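Local structure of lipoprotein (Bacteroides vulgatus, 3U6G) at the interface of chains A and B. The protein is of unknown function but, as a probable lipoprotein with an immunoglobulin-like fold, is likely to be tethered by lipid to the bacterial cell envelope. Sequence-based numbering; all coordinates share one arbitrary frame. Chains: chain A/B, uncharacterized protein DUF4425.

Contact 1: the interface of chains A and B. Residues chain A 5, 32, 34, 70; chain B 77, 79, 116-118.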
# COMPACT_ATOMS: atom_id res chain seq x y z
N PHE A 5 6.72 -16.06 2.89
CA PHE A 5 5.58 -15.63 3.68
C PHE A 5 5.38 -16.56 4.88
O PHE A 5 5.61 -17.78 4.80
CB PHE A 5 4.33 -15.58 2.81
CG PHE A 5 4.48 -14.73 1.59
CD1 PHE A 5 4.93 -15.27 0.40
CD2 PHE A 5 4.18 -13.38 1.62
CE1 PHE A 5 5.07 -14.49 -0.73
CE2 PHE A 5 4.32 -12.59 0.51
CZ PHE A 5 4.77 -13.15 -0.68
N ALA A 32 -3.01 -9.37 3.65
CA ALA A 32 -3.79 -10.42 3.05
C ALA A 32 -3.76 -11.68 3.87
O ALA A 32 -2.75 -12.00 4.49
CB ALA A 32 -3.24 -10.74 1.65
N LYS A 34 -5.67 -15.89 3.33
CA LYS A 34 -6.02 -16.78 2.22
C LYS A 34 -7.42 -16.51 1.64
O LYS A 34 -7.73 -16.99 0.54
CB LYS A 34 -5.88 -18.25 2.64
CG LYS A 34 -4.44 -18.77 2.73
CD LYS A 34 -3.83 -19.04 1.34
CE LYS A 34 -2.60 -19.92 1.40
NZ LYS A 34 -1.67 -19.58 2.50
N PHE A 70 -0.78 -13.53 6.02
CA PHE A 70 0.53 -13.99 5.56
C PHE A 70 1.37 -12.87 4.97
O PHE A 70 2.50 -13.11 4.58
CB PHE A 70 0.42 -15.18 4.59
CG PHE A 70 -0.38 -14.89 3.35
CD1 PHE A 70 0.13 -14.07 2.36
CD2 PHE A 70 -1.64 -15.43 3.17
CE1 PHE A 70 -0.59 -13.80 1.21
CE2 PHE A 70 -2.36 -15.17 2.01
CZ PHE A 70 -1.84 -14.33 1.05
N SER B 77 -1.81 -9.01 -3.56
CA SER B 77 -1.46 -10.37 -3.19
C SER B 77 -2.19 -11.33 -4.11
O SER B 77 -3.38 -11.13 -4.37
CB SER B 77 -1.89 -10.64 -1.74
OG SER B 77 -1.62 -11.98 -1.37
N SER B 79 -2.75 -15.52 -4.51
CA SER B 79 -2.51 -16.82 -3.91
C SER B 79 -3.36 -17.90 -4.55
O SER B 79 -4.42 -17.62 -5.08
CB SER B 79 -2.68 -16.79 -2.38
OG SER B 79 -3.98 -16.41 -2.00
N ILE B 116 2.06 -18.12 -3.63
CA ILE B 116 1.84 -16.82 -2.99
C ILE B 116 2.82 -15.83 -3.61
O ILE B 116 4.03 -16.06 -3.58
CB ILE B 116 2.07 -16.81 -1.47
CG1 ILE B 116 1.31 -17.94 -0.78
CG2 ILE B 116 1.65 -15.44 -0.88
CD1 ILE B 116 1.61 -18.07 0.73
N GLU B 117 2.29 -14.75 -4.18
CA GLU B 117 3.12 -13.71 -4.77
C GLU B 117 2.51 -12.38 -4.44
O GLU B 117 1.30 -12.30 -4.22
CB GLU B 117 3.19 -13.88 -6.29
CG GLU B 117 3.70 -15.25 -6.78
CD GLU B 117 5.18 -15.48 -6.53
OE1 GLU B 117 5.93 -14.50 -6.37
OE2 GLU B 117 5.60 -16.67 -6.50
N THR B 118 3.32 -11.33 -4.44
CA THR B 118 2.82 -9.99 -4.20
C THR B 118 3.35 -9.03 -5.26
O THR B 118 4.33 -9.31 -5.97
CB THR B 118 3.22 -9.49 -2.80
OG1 THR B 118 4.65 -9.52 -2.68
CG2 THR B 118 2.56 -10.36 -1.71
O HOH W 1 -5.77 -18.23 -1.11
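A:Phe5 is on an extended stretch of loop (phi/psi -117/143°), whereas A:Phe70 is on a loop where the chain turns (psi near 0°); both rest their rings against two strands of chain B, 71-80 and 115-123, whose extended backbone turns B:Ser77, B:Ser79, B:Ile116 and B:Thr118 towards the partner. B:Ile116 sits at the middle of the patch. Its CG2 methyl lies over one face of the A:Phe5 ring, 3.6 Å from the ring centroid and displaced towards the rim, a CH-pi contact in which the isoleucine and phenylalanine side chains run antiparallel alongside one another. The same methyl also meets the A:Phe70 ring at CE1, 3.5 Å away, and so serves both aromatic residues. That branch stands opposite the backbone N of B:Ile116 while CG1 lies beside it, and CG1 carries CD1 off to NZ, the amine nitrogen at the end of the A:Lys34 side chain, at 4.0 Å. On the same side of the ring, near its CE2/CZ rim, the CG2 methyl of B:Thr118 comes to 3.6 Å from CE2 of A:Phe5. An alanine in place of A:Phe5 would take away the ring, and this would probably leave B:Thr118 CG2 without its aromatic partner, B:Ile116 CG2 with A:Phe70 alone of the two rings, and a gap between loop and strand. The A:Phe70 ring is engaged differently: the B:Ser77 hydroxyl OG comes to its edge, in the ring plane, 3.3 Å from CE1. The backbone O of A:Ala32 stands over the ring centre from within chain A, and the methyl CB of A:Ala32 meets CB of B:Ser77 at 3.7 Å. Beside this apolar core, a water joins the backbone O of A:Lys34 (2.9 Å from the water oxygen) to the B:Ser79 hydroxyl. The patch thus provides a mainly apolar part of a two-fold interface, which may help pair two copies of the protein if the crystal dimer also forms in the cell.

Contact 2: the interface of chains A and B. Residues chain A 26, 28, 53-55; chain B 30-31, 37, 50-51.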
# COMPACT_ATOMS: atom_id res chain seq x y z
N SER A 26 1.84 10.59 5.62
CA SER A 26 0.63 9.79 5.46
C SER A 26 1.02 8.36 5.15
O SER A 26 2.01 8.14 4.45
CB SER A 26 -0.22 10.36 4.33
OG SER A 26 -0.75 11.62 4.69
N SER A 28 -0.61 4.27 4.10
CA SER A 28 -1.66 3.32 3.76
C SER A 28 -1.15 1.93 4.11
O SER A 28 -0.03 1.56 3.79
CB SER A 28 -2.02 3.40 2.28
OG SER A 28 -2.83 4.54 2.04
N SER A 53 -5.74 4.02 6.26
CA SER A 53 -4.82 5.11 5.96
C SER A 53 -4.91 6.12 7.09
O SER A 53 -5.97 6.28 7.71
CB SER A 53 -5.20 5.81 4.66
OG SER A 53 -6.46 6.45 4.80
N ALA A 54 -3.82 6.81 7.34
CA ALA A 54 -3.80 7.80 8.39
C ALA A 54 -2.68 8.78 8.13
O ALA A 54 -1.65 8.43 7.59
CB ALA A 54 -3.61 7.12 9.77
N GLN A 55 -2.90 10.04 8.50
CA GLN A 55 -1.80 10.96 8.65
C GLN A 55 -1.18 10.68 10.03
O GLN A 55 -1.88 10.53 11.03
CB GLN A 55 -2.27 12.40 8.52
CG GLN A 55 -1.09 13.35 8.49
CD GLN A 55 -1.48 14.79 8.63
OE1 GLN A 55 -1.26 15.59 7.72
NE2 GLN A 55 -2.07 15.14 9.78
N GLY B 30 -4.11 3.25 -1.73
CA GLY B 30 -4.18 4.51 -1.04
C GLY B 30 -3.36 5.55 -1.79
O GLY B 30 -2.56 5.22 -2.67
N GLY B 31 -3.57 6.81 -1.44
CA GLY B 31 -2.80 7.89 -2.03
C GLY B 31 -2.64 9.01 -1.05
O GLY B 31 -3.06 8.90 0.11
N PRO B 37 -4.06 11.45 3.63
CA PRO B 37 -4.53 10.46 2.68
C PRO B 37 -5.53 11.04 1.69
O PRO B 37 -6.41 11.82 2.07
CB PRO B 37 -5.19 9.41 3.57
CG PRO B 37 -4.47 9.52 4.86
CD PRO B 37 -4.19 10.99 5.02
N ASP B 50 -10.92 6.92 2.04
CA ASP B 50 -9.52 7.32 1.84
C ASP B 50 -8.54 6.18 2.10
O ASP B 50 -7.34 6.39 2.22
CB ASP B 50 -9.14 8.60 2.57
CG ASP B 50 -9.27 8.51 4.05
OD1 ASP B 50 -9.29 7.40 4.61
OD2 ASP B 50 -9.32 9.60 4.69
N SER B 51 -9.08 4.97 2.13
CA SER B 51 -8.34 3.74 2.02
C SER B 51 -9.29 2.77 1.35
O SER B 51 -10.49 2.90 1.45
CB SER B 51 -7.92 3.21 3.39
OG SER B 51 -9.04 2.94 4.22
O HOH W 2 -8.70 4.45 6.57
O HOH W 3 -2.38 7.09 2.07
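A:Ser53, on the short strand 52-55, pushes its side chain between B:Pro37 and the loop residues B:Asp50 and B:Ser51. Its hydroxyl OG donates a hydrogen bond to the backbone O of B:Asp50 at 2.7 Å. The donor stands well above the carbonyl plane, 64° out of it, and the C=O...OG angle is 114°. The carboxylate oxygen OD1 of B:Asp50 is also 3.0 Å from A:Ser53 OG, so the backbone and side chain of one aspartate both face the hydroxyl, whose proton could be shared between them or serve them in turn. A chi1 of 66°, which sets OG between the backbone N and the carbonyl carbon of A:Ser53, turns the hydroxyl to this pair. B:Pro37 supplies the apolar wall: its CB lies 3.8 Å from A:Ser53 CB, CG faces the backbone of A:Ala54, and CD reaches the A:Ser26 hydroxyl OG at 3.5 Å. Further along, A:Ser28 on strand 24-33 meets the same strand of the other chain, with OG 3.4 Å from CA of B:Gly30, where no side chain intervenes. The patch is a small, mixed polar and apolar part of a two-fold interface that may or may not persist in solution. Water completes it: one molecule joins A:Ser53 N to B:Ser51 OG, and another lies 2.6 Å from A:Ser28 OG and also reaches the backbone O of B:Gly31.

The C-alpha centres of contact 1 and contact 2 lie about 22 Å apart, and no residue belongs to both. Strand 24-33 connects them: in chain A it enters contact 1 near its end and contact 2 nearer its start, while in chain B it enters contact 2 through its glycines. Contact 1 is mainly apolar, whereas contact 2 mixes a direct hydrogen bond, water bridges and a proline's apolar packing. By the two-fold symmetry each has a twin with the chains exchanged. Such spaced, repeated patches would probably resist rocking of one copy on the other, although the structure alone does not show that the dimer is physiological.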